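Local coordinates for protein aminopeptidase C (Lactobacillus rhamnosus, PDB 4K7C) that probably removes amino-terminal residues from peptides as a cysteine aminopeptidase of the papain-like C1 family, at residues 140-152 and 282-294. Residues are numbered along the deposited sequence; the frame is centred on the assembly and turned at random.
Sequences GQWDMLSALIEKY and LGNVVGGREVRHL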
loop_
_atom_site.group_PDB
_atom_site.type_symbol
_atom_site.label_atom_id
_atom_site.label_comp_id
_atom_site.label_asym_id
_atom_site.label_seq_id
_atom_site.Cartn_x
_atom_site.Cartn_y
_atom_site.Cartn_z
ATOM N N GLY A 140 13.335 -24.056 22.522
ATOM C CA GLY A 140 13.422 -25.027 23.593
ATOM C C GLY A 140 12.765 -26.359 23.293
ATOM O O GLY A 140 12.524 -26.738 22.130
ATOM N N GLN A 141 12.557 -27.135 24.355
ATOM C CA GLN A 141 11.900 -28.414 24.274
ATOM C C GLN A 141 10.867 -28.508 25.415
ATOM O O GLN A 141 10.910 -27.717 26.381
ATOM C CB GLN A 141 12.979 -29.535 24.348
ATOM C CG GLN A 141 14.125 -29.362 23.373
ATOM C CD GLN A 141 14.909 -30.637 23.072
ATOM O OE1 GLN A 141 14.510 -31.735 23.453
ATOM N NE2 GLN A 141 16.002 -30.498 22.361
ATOM N N TRP A 142 9.956 -29.475 25.298
ATOM C CA TRP A 142 8.809 -29.639 26.188
ATOM C C TRP A 142 9.224 -29.656 27.678
ATOM O O TRP A 142 8.661 -28.928 28.473
ATOM C CB TRP A 142 8.057 -30.938 25.865
ATOM C CG TRP A 142 7.014 -31.187 26.899
ATOM C CD1 TRP A 142 7.156 -31.901 28.069
ATOM C CD2 TRP A 142 5.679 -30.648 26.940
ATOM N NE1 TRP A 142 6.011 -31.834 28.812
ATOM C CE2 TRP A 142 5.082 -31.088 28.142
ATOM C CE3 TRP A 142 4.925 -29.867 26.071
ATOM C CZ2 TRP A 142 3.748 -30.759 28.488
ATOM C CZ3 TRP A 142 3.606 -29.583 26.393
ATOM C CH2 TRP A 142 3.034 -29.997 27.614
ATOM N N ASP A 143 10.259 -30.406 28.024
ATOM C CA ASP A 143 10.626 -30.574 29.441
ATOM C C ASP A 143 11.155 -29.267 30.026
ATOM O O ASP A 143 10.985 -29.009 31.219
ATOM C CB ASP A 143 11.664 -31.679 29.587
ATOM C CG ASP A 143 11.142 -33.076 29.179
ATOM O OD1 ASP A 143 9.972 -33.435 29.452
ATOM O OD2 ASP A 143 11.947 -33.819 28.538
HETATM N N MSE A 144 11.787 -28.453 29.180
HETATM C CA MSE A 144 12.194 -27.087 29.580
HETATM C C MSE A 144 11.029 -26.160 29.791
HETATM O O MSE A 144 11.050 -25.304 30.673
HETATM C CB MSE A 144 13.134 -26.547 28.481
HETATM C CG MSE A 144 14.466 -27.272 28.513
HETATM SE SE MSE A 144 15.483 -26.995 26.835
HETATM C CE MSE A 144 15.833 -25.067 26.910
ATOM N N LEU A 145 9.932 -26.315 29.045
ATOM C CA LEU A 145 8.778 -25.468 29.308
ATOM C C LEU A 145 8.131 -25.925 30.628
ATOM O O LEU A 145 7.738 -25.086 31.473
ATOM C CB LEU A 145 7.804 -25.619 28.146
ATOM C CG LEU A 145 6.632 -24.641 28.014
ATOM C CD1 LEU A 145 5.477 -25.039 28.921
ATOM C CD2 LEU A 145 7.146 -23.227 28.252
ATOM N N SER A 146 7.965 -27.238 30.806
ATOM C CA SER A 146 7.493 -27.742 32.095
ATOM C C SER A 146 8.274 -27.237 33.273
ATOM O O SER A 146 7.666 -26.814 34.276
ATOM C CB SER A 146 7.452 -29.269 32.122
ATOM O OG SER A 146 6.399 -29.613 31.347
ATOM N N ALA A 147 9.595 -27.270 33.173
ATOM C CA ALA A 147 10.439 -26.800 34.234
ATOM C C ALA A 147 10.064 -25.374 34.619
ATOM O O ALA A 147 10.031 -25.022 35.812
ATOM C CB ALA A 147 11.903 -26.839 33.857
ATOM N N LEU A 148 9.800 -24.533 33.598
ATOM C CA LEU A 148 9.418 -23.168 33.846
ATOM C C LEU A 148 8.093 -23.043 34.531
ATOM O O LEU A 148 7.991 -22.275 35.477
ATOM C CB LEU A 148 9.400 -22.323 32.534
ATOM C CG LEU A 148 10.785 -22.152 31.910
ATOM C CD1 LEU A 148 10.632 -21.687 30.469
ATOM C CD2 LEU A 148 11.623 -21.170 32.697
ATOM N N ILE A 149 7.122 -23.859 34.135
ATOM C CA ILE A 149 5.798 -23.778 34.692
ATOM C C ILE A 149 5.787 -24.292 36.133
ATOM O O ILE A 149 5.082 -23.744 36.977
ATOM C CB ILE A 149 4.847 -24.451 33.741
ATOM C CG1 ILE A 149 4.662 -23.459 32.554
ATOM C CG2 ILE A 149 3.470 -24.726 34.356
ATOM C CD1 ILE A 149 3.712 -24.004 31.610
ATOM N N GLU A 150 6.566 -25.356 36.375
ATOM C CA GLU A 150 6.712 -25.896 37.726
ATOM C C GLU A 150 7.248 -24.819 38.652
ATOM O O GLU A 150 6.785 -24.703 39.767
ATOM C CB GLU A 150 7.610 -27.124 37.734
ATOM C CG GLU A 150 6.840 -28.272 37.099
ATOM C CD GLU A 150 7.648 -29.521 36.953
ATOM O OE1 GLU A 150 7.049 -30.578 37.213
ATOM O OE2 GLU A 150 8.829 -29.437 36.554
ATOM N N LYS A 151 8.203 -24.036 38.210
ATOM C CA LYS A 151 8.863 -23.103 39.116
ATOM C C LYS A 151 8.093 -21.756 39.233
ATOM O O LYS A 151 8.106 -21.097 40.318
ATOM C CB LYS A 151 10.288 -22.884 38.679
ATOM C CG LYS A 151 11.047 -21.916 39.556
ATOM C CD LYS A 151 12.527 -21.950 39.207
ATOM C CE LYS A 151 13.301 -21.227 40.257
ATOM N NZ LYS A 151 14.729 -21.374 39.968
ATOM N N TYR A 152 7.452 -21.343 38.127
ATOM C CA TYR A 152 6.895 -19.992 37.995
ATOM C C TYR A 152 5.430 -19.788 37.714
ATOM O O TYR A 152 4.883 -18.658 37.800
ATOM C CB TYR A 152 7.692 -19.218 36.963
ATOM C CG TYR A 152 9.139 -18.997 37.327
ATOM C CD1 TYR A 152 9.490 -18.076 38.324
ATOM C CD2 TYR A 152 10.175 -19.615 36.626
ATOM C CE1 TYR A 152 10.838 -17.829 38.667
ATOM C CE2 TYR A 152 11.524 -19.355 36.928
ATOM C CZ TYR A 152 11.879 -18.508 37.973
ATOM O OH TYR A 152 13.183 -18.247 38.309
ATOM N N LEU A 282 22.232 -29.541 27.881
ATOM C CA LEU A 282 20.998 -28.904 27.301
ATOM C C LEU A 282 19.942 -28.618 28.428
ATOM O O LEU A 282 19.617 -29.515 29.213
ATOM C CB LEU A 282 20.313 -29.800 26.264
ATOM C CG LEU A 282 18.854 -29.558 25.873
ATOM C CD1 LEU A 282 18.679 -28.351 25.012
ATOM C CD2 LEU A 282 18.139 -30.740 25.157
ATOM N N GLY A 283 19.392 -27.416 28.468
ATOM C CA GLY A 283 18.546 -27.039 29.623
ATOM C C GLY A 283 18.272 -25.576 29.760
ATOM O O GLY A 283 18.743 -24.771 28.980
ATOM N N ASN A 284 17.420 -25.218 30.732
ATOM C CA ASN A 284 17.276 -23.835 31.114
ATOM C C ASN A 284 17.287 -23.650 32.628
ATOM O O ASN A 284 17.855 -22.694 33.113
ATOM C CB ASN A 284 15.980 -23.184 30.588
ATOM C CG ASN A 284 14.720 -24.033 30.759
ATOM O OD1 ASN A 284 14.715 -25.178 31.263
ATOM N ND2 ASN A 284 13.642 -23.516 30.258
ATOM N N VAL A 285 16.574 -24.508 33.343
ATOM C CA VAL A 285 16.339 -24.182 34.790
ATOM C C VAL A 285 17.291 -25.072 35.630
ATOM O O VAL A 285 17.065 -26.249 35.739
ATOM C CB VAL A 285 14.942 -24.462 35.283
ATOM C CG1 VAL A 285 14.827 -24.141 36.799
ATOM C CG2 VAL A 285 13.932 -23.604 34.478
ATOM N N VAL A 286 18.359 -24.473 36.115
ATOM C CA VAL A 286 19.267 -25.201 37.007
ATOM C C VAL A 286 18.448 -25.600 38.216
ATOM O O VAL A 286 17.773 -24.759 38.876
ATOM C CB VAL A 286 20.562 -24.430 37.386
ATOM C CG1 VAL A 286 21.398 -25.159 38.485
ATOM C CG2 VAL A 286 21.419 -24.157 36.161
ATOM N N GLY A 287 18.548 -26.897 38.536
ATOM C CA GLY A 287 17.839 -27.429 39.640
ATOM C C GLY A 287 16.473 -27.974 39.286
ATOM O O GLY A 287 15.838 -28.607 40.108
ATOM N N GLY A 288 15.998 -27.734 38.072
ATOM C CA GLY A 288 14.692 -28.198 37.678
ATOM C C GLY A 288 14.863 -29.456 36.876
ATOM O O GLY A 288 15.983 -29.966 36.699
ATOM N N ARG A 289 13.753 -29.969 36.423
ATOM C CA ARG A 289 13.770 -31.232 35.730
ATOM C C ARG A 289 14.589 -31.184 34.422
ATOM O O ARG A 289 14.656 -30.129 33.754
ATOM C CB ARG A 289 12.337 -31.662 35.461
ATOM C CG ARG A 289 11.631 -30.810 34.386
ATOM C CD ARG A 289 10.443 -31.531 33.751
ATOM N NE ARG A 289 9.377 -31.784 34.736
ATOM C CZ ARG A 289 9.042 -33.007 35.205
ATOM N NH1 ARG A 289 8.054 -33.114 36.098
ATOM N NH2 ARG A 289 9.656 -34.123 34.752
ATOM N N GLU A 290 15.202 -32.314 34.077
ATOM C CA GLU A 290 16.022 -32.393 32.867
ATOM C C GLU A 290 15.233 -32.913 31.701
ATOM O O GLU A 290 14.178 -33.423 31.848
ATOM C CB GLU A 290 17.233 -33.320 33.090
ATOM C CG GLU A 290 18.220 -32.833 34.151
ATOM C CD GLU A 290 19.332 -33.839 34.411
ATOM O OE1 GLU A 290 19.312 -34.968 33.839
ATOM O OE2 GLU A 290 20.248 -33.481 35.178
ATOM N N VAL A 291 15.798 -32.773 30.511
ATOM C CA VAL A 291 15.225 -33.339 29.274
ATOM C C VAL A 291 15.349 -34.873 29.339
ATOM O O VAL A 291 16.444 -35.413 29.628
ATOM C CB VAL A 291 15.961 -32.720 28.029
ATOM C CG1 VAL A 291 15.605 -33.421 26.691
ATOM C CG2 VAL A 291 15.692 -31.214 27.939
ATOM N N ARG A 292 14.228 -35.530 29.059
ATOM C CA ARG A 292 14.137 -37.011 28.897
ATOM C C ARG A 292 13.270 -37.410 27.698
ATOM O O ARG A 292 12.075 -37.102 27.665
ATOM C CB ARG A 292 13.504 -37.585 30.197
ATOM C CG ARG A 292 14.404 -37.592 31.439
ATOM C CD ARG A 292 15.703 -38.398 31.349
ATOM N NE ARG A 292 16.430 -38.314 32.614
ATOM C CZ ARG A 292 17.321 -37.406 32.962
ATOM N NH1 ARG A 292 17.711 -36.473 32.121
ATOM N NH2 ARG A 292 17.882 -37.463 34.195
ATOM N N HIS A 293 13.883 -37.992 26.655
ATOM C CA HIS A 293 13.196 -38.433 25.506
ATOM C C HIS A 293 13.189 -39.971 25.490
ATOM O O HIS A 293 14.251 -40.588 25.634
ATOM C CB HIS A 293 13.941 -37.975 24.231
ATOM C CG HIS A 293 14.028 -36.505 24.035
ATOM N ND1 HIS A 293 12.911 -35.702 23.992
ATOM C CD2 HIS A 293 15.080 -35.715 23.728
ATOM C CE1 HIS A 293 13.290 -34.450 23.762
ATOM N NE2 HIS A 293 14.601 -34.429 23.616
ATOM N N LEU A 294 12.035 -40.531 25.255
ATOM C CA LEU A 294 11.829 -41.962 25.008
ATOM C C LEU A 294 11.738 -42.194 23.485
ATOM O O LEU A 294 10.768 -41.751 22.827
ATOM C CB LEU A 294 10.542 -42.423 25.682
ATOM C CG LEU A 294 10.001 -43.809 25.493
ATOM C CD1 LEU A 294 11.043 -44.744 26.071
ATOM C CD2 LEU A 294 8.664 -43.960 26.148
HETATM O O HOH W 1 9.834 -36.040 29.026
HETATM O O HOH W 2 11.195 -28.887 37.445
HETATM O O HOH W 3 15.429 -24.201 40.297
#
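Arg289 reaches from the loop before strand 293-295 onto helix 142-152, joining two parts of a papain-like (clan CA) cysteine peptidase fold. Its side chain can be followed outward: beyond CB, Arg289 CG lies 4.0 Å from Ala147 CB, its CD passes 3.6 Å from Asp143 O, and the guanidinium meets Glu150 side-on. Arg289 NH1 bonds Glu150 OE1 at 2.9 Å in the guanidinium plane, whereas the bond from NE to Glu150 OE2 is more tilted and bent; both arrive on the syn side. The bend at CG-CD (chi3 64°) turns the chain to present this edge. NH1 also pairs with Asp258, so a leucine in place of Arg289 would probably leave both carboxylates without this cationic partner. At the start of the type II turn Val285-Gly288, Val285 CG2 touches both Ala147 CB and Leu148 CD2. Asn284 ND2 donates to Met144 O at 3.2 Å, from the face of that carbonyl opposite Leu148 N, and is also bonded to Asp103 of helix 96-117. At the N-cap position of helix 142-152, Gln141 bonds Met442 O through NE2, while its OE1 receives a weak, bent bond from His293 NE2, whose ring is further held by Ser262. Nearby, Arg292 N points almost straight (171°) at Asp143 OD2, meeting it from above the carboxylate plane at 2.9 Å.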